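Local coordinates for Ice-binding protein 1 (PDB 6BG8) that anchors its bacterium to ice and inhibits the growth of ice crystals, here represented by its ice-binding DUF3494 domain, at residues 88-91 against 92-95. Sequence-based numbering, arbitrary orientation.
Sequences INQS and RTDL
R92 folds back along the helix toward I88 and N89, one turn earlier, while D94 meets Q90 on another side of the same turn. Both pairs belong to helix 84-103, the long helix that runs alongside the beta-solenoid of this ice-binding domain. The R92 chain leaves with CG anti to the backbone N (chi1 -174°), runs extended to CD and bends at chi3, which brings the guanidinium beside the N89 amide. The two side chains point the same way, their flat groups turned 52° apart, and NH1 donates to N89 OD1 at 3.0 Å. That oxygen lies almost in the guanidinium plane. Two waters occupy the same rim: one accepts from R92 NH1 and donates to the main-chain O of N89, the other links R92 NH2 with N89 OD1 by bonds of 2.9 and 2.8 Å. I88 contributes its CG2 methyl, packed 3.5 Å from NH2 of R92. NE makes a salt bridge with D39, and NH2, besides its water, donates to the carbonyl O of L38, so the guanidinium is held along several edges and its rotation is probably fixed.

Beneath these groups the helical ladder is regular, with R92 N 2.8 Å from I88 O. S91 turns its hydroxyl back to the carbonyl of F87, and its side chain touches E10, F14 and L38. D94 is shared as well: its OD2 accepts from the backbone N of E10, tying the helix to the N-terminal segment, while OD1 serves Q90. The bent Q90 chain crosses the aspartate, and NE2 reaches D94 OD1 at 2.9 Å from above the carboxylate plane, 39° out of it.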
loop_
_atom_site.group_PDB
_atom_site.type_symbol
_atom_site.label_atom_id
_atom_site.label_comp_id
_atom_site.label_asym_id
_atom_site.label_seq_id
_atom_site.Cartn_x
_atom_site.Cartn_y
_atom_site.Cartn_z
ATOM N N ILE A 88 0.962 14.322 -11.414
ATOM C CA ILE A 88 -0.156 13.903 -10.576
ATOM C C ILE A 88 -1.246 13.255 -11.428
ATOM O O ILE A 88 -1.885 12.281 -11.010
ATOM C CB ILE A 88 -0.698 15.109 -9.783
ATOM C CG1 ILE A 88 0.348 15.655 -8.783
ATOM C CG2 ILE A 88 -2.042 14.761 -9.123
ATOM C CD1 ILE A 88 0.663 14.728 -7.624
ATOM N N ASN A 89 -1.477 13.783 -12.634
ATOM C CA ASN A 89 -2.517 13.230 -13.496
ATOM C C ASN A 89 -2.232 11.777 -13.847
ATOM O O ASN A 89 -3.125 10.922 -13.779
ATOM C CB ASN A 89 -2.637 14.055 -14.770
ATOM C CG ASN A 89 -3.349 15.349 -14.536
ATOM O OD1 ASN A 89 -3.980 15.539 -13.492
ATOM N ND2 ASN A 89 -3.255 16.254 -15.499
ATOM N N GLN A 90 -0.997 11.486 -14.261
ATOM C CA GLN A 90 -0.656 10.114 -14.608
ATOM C C GLN A 90 -0.696 9.220 -13.383
ATOM O O GLN A 90 -1.127 8.065 -13.469
ATOM C CB GLN A 90 0.715 10.043 -15.280
ATOM C CG GLN A 90 0.940 8.722 -16.004
ATOM C CD GLN A 90 -0.073 8.519 -17.120
ATOM O OE1 GLN A 90 -0.148 9.317 -18.059
ATOM N NE2 GLN A 90 -0.863 7.460 -17.018
ATOM N N SER A 91 -0.259 9.736 -12.229
ATOM C CA SER A 91 -0.320 8.939 -11.012
ATOM C C SER A 91 -1.762 8.620 -10.647
ATOM O O SER A 91 -2.080 7.479 -10.286
ATOM C CB SER A 91 0.389 9.672 -9.872
ATOM O OG SER A 91 1.778 9.773 -10.145
ATOM N N ARG A 92 -2.654 9.610 -10.758
ATOM C CA ARG A 92 -4.059 9.375 -10.440
ATOM C C ARG A 92 -4.655 8.320 -11.365
ATOM O O ARG A 92 -5.356 7.406 -10.915
ATOM C CB ARG A 92 -4.850 10.690 -10.530
ATOM C CG ARG A 92 -6.304 10.567 -10.069
ATOM C CD ARG A 92 -7.121 11.829 -10.346
ATOM N NE ARG A 92 -6.594 13.034 -9.699
ATOM C CZ ARG A 92 -5.928 13.993 -10.340
ATOM N NH1 ARG A 92 -5.679 13.871 -11.633
ATOM N NH2 ARG A 92 -5.477 15.063 -9.682
ATOM N N THR A 93 -4.376 8.424 -12.667
ATOM C CA THR A 93 -4.916 7.458 -13.619
ATOM C C THR A 93 -4.374 6.059 -13.338
ATOM O O THR A 93 -5.134 5.082 -13.285
ATOM C CB THR A 93 -4.576 7.902 -15.044
ATOM O OG1 THR A 93 -5.242 9.137 -15.328
ATOM C CG2 THR A 93 -5.002 6.854 -16.076
ATOM N N ASP A 94 -3.058 5.948 -13.128
ATOM C CA ASP A 94 -2.456 4.630 -12.944
ATOM C C ASP A 94 -2.903 3.979 -11.639
ATOM O O ASP A 94 -3.015 2.748 -11.572
ATOM C CB ASP A 94 -0.931 4.732 -13.009
ATOM C CG ASP A 94 -0.432 5.076 -14.404
ATOM O OD1 ASP A 94 -1.270 5.192 -15.332
ATOM O OD2 ASP A 94 0.793 5.250 -14.576
ATOM N N LEU A 95 -3.171 4.772 -10.597
ATOM C CA LEU A 95 -3.743 4.194 -9.384
ATOM C C LEU A 95 -5.095 3.567 -9.686
ATOM O O LEU A 95 -5.377 2.436 -9.276
ATOM C CB LEU A 95 -3.883 5.261 -8.292
ATOM C CG LEU A 95 -4.543 4.826 -6.983
ATOM C CD1 LEU A 95 -3.858 3.583 -6.393
ATOM C CD2 LEU A 95 -4.492 5.975 -5.972
HETATM O O HOH W 1 -5.917 11.845 -13.779
HETATM O O HOH W 2 -4.354 17.153 -11.287
#